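L-asparaginase 1 (Escherichia coli, PDB 6NXC) catalyses the hydrolysis of L-asparagine to L-aspartate and ammonium as an allosterically activated, cytoplasmic homotetramer. Local coordinates at residues B[32-37]-B[135-140]; B[49-54]-B[69-74]. The protein carries 1 engineered substitution. All coordinates share one frame; numbering follows the deposited sequence.

Overall arrangement
Both contacts lie in the N-terminal alpha/beta part of the chain and attach to the same mixed sheet, contact 1 at loops leaving its strands and contact 2 on its outermost strand on that side. Strand 25-32 runs into the loop of contact 1, which holds the catalytic Thr-34, and is also the sheet neighbour of strand 68-78. Along the chain, contact 2 (49-54 with 69-74) is nested inside the long loop that contact 1 (32-37 with 135-140) closes. The two centres are about 12 Å apart and the nearest atoms about 4 Å, without touching. Contact 1 brings the Thr-34 loop against the loop after strand 132-135, while contact 2 lays helix 50-56 against strand 68-78.

Contact 1: residues B[32-37]-B[135-140]; sequences GGTIGM and TGSQIP
The puckered ring of Pro-140 crosses Thr-34 obliquely, and its CD presses on Thr-34 CG2 at 3.3 Å, tighter than usual for two carbons. Pro-140 CB lies 3.1 Å from Thr-34 O. The planar group here is the carbonyl of Ile-139: Ser-137 OG gives a hydrogen bond to Ile-139 O (3.0 Å) from above the carbonyl plane, 61° out of it. These loops follow parallel strands 25-32 and 132-135 and form part of the asparaginase active site, with Thr-34 opening a short 3-10 turn. Thr-34 is the nucleophile that forms the O-isoaspartyl intermediate; here its OG1 is covalently linked to citrate. With CG2 anti to the backbone N (OG1 chi1 -67°), the methyl turns to the proline and OG1 toward the ligand. Ser-137 OG, set between its own backbone N and carbonyl carbon (chi1 60°), rests 3.2 Å from Ile-35 CA. With an alanine here, Ile-139 O would probably keep Ser-146 OG but lose its second hydroxyl donor, and a gap would open beside Ile-35. Water 1 joins the loops, accepting from Ser-137 N at 2.9 Å and weakly from Ile-35 N, and a backbone hydrogen bond links Ile-35 to Leu-141. Met-37 O, buried with no polar partner in the model, faces Pro-140 CB at 3.4 Å.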
ATOM      1  N   GLY B  32     -11.596 -29.698  -2.728  1.00 22.42           N
ATOM      2  CA  GLY B  32     -11.833 -29.531  -1.271  1.00 25.10           C
ATOM      3  C   GLY B  32     -11.441 -28.116  -0.877  1.00 23.24           C
ATOM      4  O   GLY B  32     -11.572 -27.220  -1.729  1.00 26.63           O
ATOM      5  N   GLY B  33     -11.020 -27.914   0.384  1.00 25.13           N
ATOM      6  CA  GLY B  33     -10.726 -26.558   0.866  1.00 28.15           C
ATOM      7  C   GLY B  33     -11.846 -26.023   1.765  1.00 32.71           C
ATOM      8  O   GLY B  33     -12.900 -26.619   1.880  1.00 40.71           O
ATOM      9  N   THR B  34     -11.586 -24.867   2.358  1.00 28.92           N
ATOM     10  CA  THR B  34     -12.439 -24.150   3.311  1.00 33.02           C
ATOM     11  C   THR B  34     -13.779 -23.851   2.628  1.00 32.34           C
ATOM     12  O   THR B  34     -14.874 -23.833   3.307  1.00 34.76           O
ATOM     13  CB  THR B  34     -11.680 -22.893   3.727  1.00 34.39           C
ATOM     14  OG1 THR B  34     -10.503 -23.214   4.478  1.00 28.92           O
ATOM     15  CG2 THR B  34     -12.553 -21.929   4.472  1.00 30.02           C
ATOM     16  N   ILE B  35     -13.763 -23.646   1.319  1.00 33.61           N
ATOM     17  CA  ILE B  35     -14.973 -23.045   0.664  1.00 29.59           C
ATOM     18  C   ILE B  35     -16.168 -23.965   0.901  1.00 30.17           C
ATOM     19  O   ILE B  35     -17.352 -23.452   1.003  1.00 34.12           O
ATOM     20  CB  ILE B  35     -14.711 -22.780  -0.829  1.00 35.67           C
ATOM     21  CG1 ILE B  35     -15.891 -22.005  -1.425  1.00 34.92           C
ATOM     22  CG2 ILE B  35     -14.452 -24.087  -1.580  1.00 42.89           C
ATOM     23  CD1 ILE B  35     -15.562 -21.292  -2.728  1.00 36.78           C
ATOM     24  N   GLY B  36     -15.940 -25.266   0.892  1.00 31.05           N
ATOM     25  CA  GLY B  36     -17.077 -26.194   0.893  1.00 30.09           C
ATOM     26  C   GLY B  36     -17.344 -26.692   2.320  1.00 41.68           C
ATOM     27  O   GLY B  36     -18.148 -27.605   2.475  1.00 36.68           O
ATOM     28  N   MET B  37     -16.659 -26.156   3.345  1.00 31.63           N
ATOM     29  CA  MET B  37     -16.711 -26.823   4.688  1.00 38.08           C
ATOM     30  C   MET B  37     -17.904 -26.332   5.510  1.00 41.36           C
ATOM     31  O   MET B  37     -18.552 -25.385   5.071  1.00 37.36           O
ATOM     32  CB  MET B  37     -15.422 -26.597   5.472  1.00 37.11           C
ATOM     33  CG  MET B  37     -14.267 -27.345   4.801  1.00 41.72           C
ATOM     34  SD  MET B  37     -12.658 -27.039   5.556  1.00 50.27           S
ATOM     35  CE  MET B  37     -13.087 -26.413   7.186  1.00 58.46           C
ATOM     36  N   THR B 135      -8.909 -20.908  -7.314  1.00 12.77           N
ATOM     37  CA  THR B 135      -9.559 -20.014  -6.307  1.00 14.26           C
ATOM     38  C   THR B 135     -10.079 -20.817  -5.122  1.00 16.01           C
ATOM     39  O   THR B 135     -10.058 -22.046  -5.106  1.00 14.13           O
ATOM     40  CB  THR B 135     -10.622 -19.121  -6.998  1.00 17.00           C
ATOM     41  OG1 THR B 135     -10.804 -17.975  -6.152  1.00 18.38           O
ATOM     42  CG2 THR B 135     -11.971 -19.771  -7.234  1.00 18.57           C
ATOM     43  N   GLY B 136     -10.570 -20.087  -4.128  1.00 11.75           N
ATOM     44  CA  GLY B 136     -11.118 -20.648  -2.911  1.00 15.16           C
ATOM     45  C   GLY B 136     -11.506 -19.536  -1.982  1.00 15.22           C
ATOM     46  O   GLY B 136     -11.990 -18.505  -2.487  1.00 15.53           O
ATOM     47  N   SER B 137     -11.550 -19.834  -0.690  1.00 15.65           N
ATOM     48  CA  SER B 137     -11.986 -18.797   0.230  1.00 16.56           C
ATOM     49  C   SER B 137     -11.382 -19.009   1.589  1.00 14.53           C
ATOM     50  O   SER B 137     -10.917 -20.117   1.951  1.00 17.34           O
ATOM     51  CB  SER B 137     -13.491 -18.787   0.350  1.00 23.13           C
ATOM     52  OG  SER B 137     -13.915 -20.021   0.819  1.00 25.31           O
ATOM     53  N   GLN B 138     -11.253 -17.912   2.264  1.00 17.20           N
ATOM     54  CA  GLN B 138     -10.721 -17.899   3.626  1.00 18.79           C
ATOM     55  C   GLN B 138     -11.808 -18.306   4.616  1.00 19.16           C
ATOM     56  O   GLN B 138     -11.443 -18.713   5.719  1.00 22.15           O
ATOM     57  CB  GLN B 138     -10.227 -16.513   4.019  1.00 18.96           C
ATOM     58  CG  GLN B 138      -8.963 -16.111   3.326  1.00 17.79           C
ATOM     59  CD  GLN B 138      -7.724 -16.602   4.038  1.00 20.63           C
ATOM     60  OE1 GLN B 138      -7.515 -17.831   4.067  1.00 25.16           O
ATOM     61  NE2 GLN B 138      -6.925 -15.679   4.571  1.00 20.71           N
ATOM     62  N   ILE B 139     -13.053 -18.076   4.327  1.00 19.04           N
ATOM     63  CA  ILE B 139     -14.228 -18.475   5.179  1.00 22.83           C
ATOM     64  C   ILE B 139     -15.096 -19.396   4.329  1.00 23.21           C
ATOM     65  O   ILE B 139     -15.486 -19.062   3.189  1.00 23.16           O
ATOM     66  CB  ILE B 139     -15.007 -17.186   5.592  1.00 19.69           C
ATOM     67  CG1 ILE B 139     -14.144 -16.299   6.518  1.00 20.35           C
ATOM     68  CG2 ILE B 139     -16.343 -17.498   6.252  1.00 23.46           C
ATOM     69  CD1 ILE B 139     -14.829 -15.069   6.949  1.00 20.60           C
ATOM     70  N   PRO B 140     -15.594 -20.486   4.906  1.00 27.97           N
ATOM     71  CA  PRO B 140     -16.527 -21.381   4.192  1.00 26.20           C
ATOM     72  C   PRO B 140     -17.834 -20.784   3.704  1.00 31.07           C
ATOM     73  O   PRO B 140     -18.340 -19.919   4.340  1.00 31.43           O
ATOM     74  CB  PRO B 140     -16.867 -22.430   5.256  1.00 32.57           C
ATOM     75  CG  PRO B 140     -15.647 -22.416   6.151  1.00 32.26           C
ATOM     76  CD  PRO B 140     -15.192 -20.974   6.238  1.00 30.14           C
TER
HETATM   77  O   HOH W   1     -10.906 -22.637  -0.114  1.00 17.03           O

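Contact 2: residues B[49-54]-B[69-74]; sequences GHLQRQ and FTIHEY
Glu-73 OE1 is approached by two N-H groups from the start of helix 50-56. It lies in the amide plane of Gln-52, whose NE2 comes to it on the anti side, slightly out of the carboxylate plane, yet the 2.5 Å between NE2 and OE1 is so short that the strength of this bond is doubtful. Gln-52 OE1 sits 3.0 Å from Glu-73 OE1, two acceptors without a hydrogen bond, a further reason for caution. The second donor is Gly-49 N, at the N-cap position, whose bond to Glu-73 OE1 is weak (3.1 Å). Glu-73 OE2 accepts from Ser-48 N; both oxygens thus face N-H groups at or just before the first turn, whose dipole would probably favour their negative charge. The helix joins parallel neighbours 25-32 and 68-78 as a beta-alpha-beta crossover; segment 50-54 runs nearly antiparallel to strand segment 69-74 (160°), their axes 10.0 Å apart at closest approach. Next to the polar pair, Gln-52 CG settles on Ile-71 CG2 at 3.7 Å, and Leu-51 CD2 meets Ile-71 CD1 at 4.3 Å; Tyr-30 of strand 25-32 touches Leu-51, Ile-71 and Glu-73. Gln-52, bent at chi2, crosses the extended Glu-73 at about a right angle, its amide plane turned 68° from the carboxylate.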
ATOM      1  N   GLY B  49     -21.515 -33.001  -1.032  1.00 50.34           N
ATOM      2  CA  GLY B  49     -22.633 -32.472  -1.859  1.00 45.97           C
ATOM      3  C   GLY B  49     -23.156 -31.095  -1.417  1.00 41.80           C
ATOM      4  O   GLY B  49     -24.032 -30.512  -2.119  1.00 42.22           O
ATOM      5  N   HIS B  50     -22.614 -30.554  -0.329  1.00 42.16           N
ATOM      6  CA  HIS B  50     -23.036 -29.295   0.315  1.00 48.94           C
ATOM      7  C   HIS B  50     -22.726 -28.079  -0.582  1.00 47.61           C
ATOM      8  O   HIS B  50     -23.595 -27.252  -0.715  1.00 36.53           O
ATOM      9  CB  HIS B  50     -22.365 -29.186   1.677  1.00 55.21           C
ATOM     10  CG  HIS B  50     -23.063 -28.215   2.546  1.00 65.26           C
ATOM     11  ND1 HIS B  50     -22.384 -27.373   3.393  1.00 76.50           N
ATOM     12  CD2 HIS B  50     -24.377 -27.952   2.688  1.00 72.41           C
ATOM     13  CE1 HIS B  50     -23.256 -26.633   4.040  1.00 84.70           C
ATOM     14  NE2 HIS B  50     -24.484 -26.968   3.621  1.00 79.58           N
ATOM     15  N   LEU B  51     -21.525 -27.968  -1.171  1.00 39.32           N
ATOM     16  CA  LEU B  51     -21.164 -26.840  -2.074  1.00 34.40           C
ATOM     17  C   LEU B  51     -22.180 -26.731  -3.233  1.00 29.32           C
ATOM     18  O   LEU B  51     -22.690 -25.631  -3.496  1.00 28.33           O
ATOM     19  CB  LEU B  51     -19.740 -27.002  -2.649  1.00 32.42           C
ATOM     20  CG  LEU B  51     -19.572 -26.079  -3.865  1.00 34.93           C
ATOM     21  CD1 LEU B  51     -19.442 -24.669  -3.325  1.00 35.31           C
ATOM     22  CD2 LEU B  51     -18.439 -26.485  -4.795  1.00 38.48           C
ATOM     23  N   GLN B  52     -22.382 -27.790  -3.985  1.00 25.92           N
ATOM     24  CA  GLN B  52     -23.232 -27.848  -5.182  1.00 25.26           C
ATOM     25  C   GLN B  52     -24.719 -27.456  -4.880  1.00 27.66           C
ATOM     26  O   GLN B  52     -25.347 -26.756  -5.663  1.00 21.73           O
ATOM     27  CB  GLN B  52     -23.149 -29.258  -5.724  1.00 30.86           C
ATOM     28  CG  GLN B  52     -21.736 -29.736  -6.031  1.00 34.55           C
ATOM     29  CD  GLN B  52     -21.097 -30.656  -4.996  1.00 36.80           C
ATOM     30  OE1 GLN B  52     -21.027 -30.382  -3.761  1.00 41.44           O
ATOM     31  NE2 GLN B  52     -20.668 -31.804  -5.488  1.00 47.55           N
ATOM     32  N   ARG B  53     -25.271 -27.904  -3.767  1.00 27.82           N
ATOM     33  CA  ARG B  53     -26.622 -27.476  -3.290  1.00 25.63           C
ATOM     34  C   ARG B  53     -26.538 -25.984  -2.956  1.00 24.63           C
ATOM     35  O   ARG B  53     -27.466 -25.229  -3.288  1.00 21.11           O
ATOM     36  CB  ARG B  53     -27.072 -28.344  -2.108  1.00 29.13           C
ATOM     37  CG  ARG B  53     -28.336 -27.848  -1.403  1.00 26.39           C
ATOM     38  CD  ARG B  53     -29.479 -27.917  -2.436  1.00 26.02           C
ATOM     39  NE  ARG B  53     -30.791 -27.686  -1.848  1.00 25.19           N
ATOM     40  CZ  ARG B  53     -31.936 -27.489  -2.531  1.00 28.61           C
ATOM     41  NH1 ARG B  53     -31.947 -27.490  -3.848  1.00 27.04           N
ATOM     42  NH2 ARG B  53     -33.046 -27.222  -1.860  1.00 36.62           N
ATOM     43  N   GLN B  54     -25.453 -25.511  -2.319  1.00 25.85           N
ATOM     44  CA  GLN B  54     -25.404 -24.096  -1.889  1.00 26.60           C
ATOM     45  C   GLN B  54     -25.393 -23.237  -3.159  1.00 20.23           C
ATOM     46  O   GLN B  54     -26.148 -22.219  -3.223  1.00 22.50           O
ATOM     47  CB  GLN B  54     -24.149 -23.778  -1.050  1.00 34.20           C
ATOM     48  CG  GLN B  54     -24.102 -24.397   0.345  1.00 45.20           C
ATOM     49  CD  GLN B  54     -22.683 -24.668   0.816  1.00 50.61           C
ATOM     50  OE1 GLN B  54     -21.812 -25.062   0.044  1.00 57.44           O
ATOM     51  NE2 GLN B  54     -22.408 -24.449   2.095  1.00 47.76           N
ATOM     52  N   PHE B  69     -21.858 -23.936 -15.851  1.00 17.89           N
ATOM     53  CA  PHE B  69     -20.730 -24.638 -15.213  1.00 19.49           C
ATOM     54  C   PHE B  69     -21.156 -26.023 -14.750  1.00 22.13           C
ATOM     55  O   PHE B  69     -22.317 -26.260 -14.409  1.00 18.58           O
ATOM     56  CB  PHE B  69     -20.101 -23.759 -14.132  1.00 21.05           C
ATOM     57  CG  PHE B  69     -21.000 -23.366 -13.013  1.00 21.11           C
ATOM     58  CD1 PHE B  69     -21.864 -22.263 -13.096  1.00 22.13           C
ATOM     59  CD2 PHE B  69     -21.019 -24.129 -11.863  1.00 28.15           C
ATOM     60  CE1 PHE B  69     -22.717 -21.962 -12.026  1.00 25.52           C
ATOM     61  CE2 PHE B  69     -21.884 -23.815 -10.819  1.00 31.21           C
ATOM     62  CZ  PHE B  69     -22.747 -22.749 -10.914  1.00 29.62           C
ATOM     63  N   THR B  70     -20.166 -26.865 -14.606  1.00 19.75           N
ATOM     64  CA  THR B  70     -20.306 -28.283 -14.209  1.00 19.98           C
ATOM     65  C   THR B  70     -19.317 -28.508 -13.061  1.00 21.32           C
ATOM     66  O   THR B  70     -18.146 -28.166 -13.273  1.00 22.52           O
ATOM     67  CB  THR B  70     -19.952 -29.195 -15.389  1.00 22.77           C
ATOM     68  OG1 THR B  70     -20.929 -28.911 -16.376  1.00 26.88           O
ATOM     69  CG2 THR B  70     -20.119 -30.655 -15.013  1.00 31.77           C
ATOM     70  N   ILE B  71     -19.784 -28.944 -11.889  1.00 20.18           N
ATOM     71  CA  ILE B  71     -18.897 -29.287 -10.723  1.00 19.94           C
ATOM     72  C   ILE B  71     -18.555 -30.769 -10.722  1.00 22.69           C
ATOM     73  O   ILE B  71     -19.488 -31.621 -10.661  1.00 23.80           O
ATOM     74  CB  ILE B  71     -19.555 -28.845  -9.386  1.00 24.18           C
ATOM     75  CG1 ILE B  71     -19.847 -27.359  -9.448  1.00 24.84           C
ATOM     76  CG2 ILE B  71     -18.698 -29.242  -8.138  1.00 27.58           C
ATOM     77  CD1 ILE B  71     -20.777 -26.933  -8.367  1.00 33.79           C
ATOM     78  N   HIS B  72     -17.255 -31.055 -10.619  1.00 18.23           N
ATOM     79  CA  HIS B  72     -16.674 -32.378 -10.344  1.00 17.98           C
ATOM     80  C   HIS B  72     -16.213 -32.323  -8.895  1.00 19.40           C
ATOM     81  O   HIS B  72     -15.245 -31.665  -8.641  1.00 18.48           O
ATOM     82  CB  HIS B  72     -15.580 -32.713 -11.345  1.00 23.47           C
ATOM     83  CG  HIS B  72     -14.878 -33.985 -10.936  1.00 29.18           C
ATOM     84  ND1 HIS B  72     -13.477 -34.205 -11.133  1.00 38.06           N
ATOM     85  CD2 HIS B  72     -15.354 -35.059 -10.272  1.00 35.04           C
ATOM     86  CE1 HIS B  72     -13.164 -35.371 -10.603  1.00 38.53           C
ATOM     87  NE2 HIS B  72     -14.297 -35.889 -10.021  1.00 33.83           N
ATOM     88  N   GLU B  73     -16.938 -32.974  -7.985  1.00 19.07           N
ATOM     89  CA  GLU B  73     -16.529 -33.047  -6.560  1.00 22.67           C
ATOM     90  C   GLU B  73     -15.564 -34.223  -6.363  1.00 20.88           C
ATOM     91  O   GLU B  73     -15.887 -35.345  -6.715  1.00 20.16           O
ATOM     92  CB  GLU B  73     -17.764 -33.174  -5.659  1.00 29.07           C
ATOM     93  CG  GLU B  73     -17.425 -33.208  -4.175  1.00 28.72           C
ATOM     94  CD  GLU B  73     -18.622 -33.681  -3.334  1.00 37.82           C
ATOM     95  OE1 GLU B  73     -19.683 -33.080  -3.522  1.00 40.61           O
ATOM     96  OE2 GLU B  73     -18.480 -34.672  -2.497  1.00 38.63           O
ATOM     97  N   TYR B  74     -14.386 -33.991  -5.786  1.00 18.90           N
ATOM     98  CA  TYR B  74     -13.331 -35.020  -5.657  1.00 18.97           C
ATOM     99  C   TYR B  74     -13.765 -35.918  -4.499  1.00 21.47           C
ATOM    100  O   TYR B  74     -14.462 -35.351  -3.586  1.00 23.89           O
ATOM    101  CB  TYR B  74     -11.999 -34.323  -5.435  1.00 20.49           C
ATOM    102  CG  TYR B  74     -11.287 -33.924  -6.710  1.00 19.67           C
ATOM    103  CD1 TYR B  74     -11.977 -33.347  -7.775  1.00 24.14           C
ATOM    104  CD2 TYR B  74      -9.909 -33.984  -6.789  1.00 21.77           C
ATOM    105  CE1 TYR B  74     -11.322 -32.904  -8.937  1.00 21.91           C
ATOM    106  CE2 TYR B  74      -9.224 -33.500  -7.917  1.00 21.47           C
ATOM    107  CZ  TYR B  74      -9.934 -33.026  -9.004  1.00 22.02           C
ATOM    108  OH  TYR B  74      -9.289 -32.599 -10.123  1.00 20.18           O
TER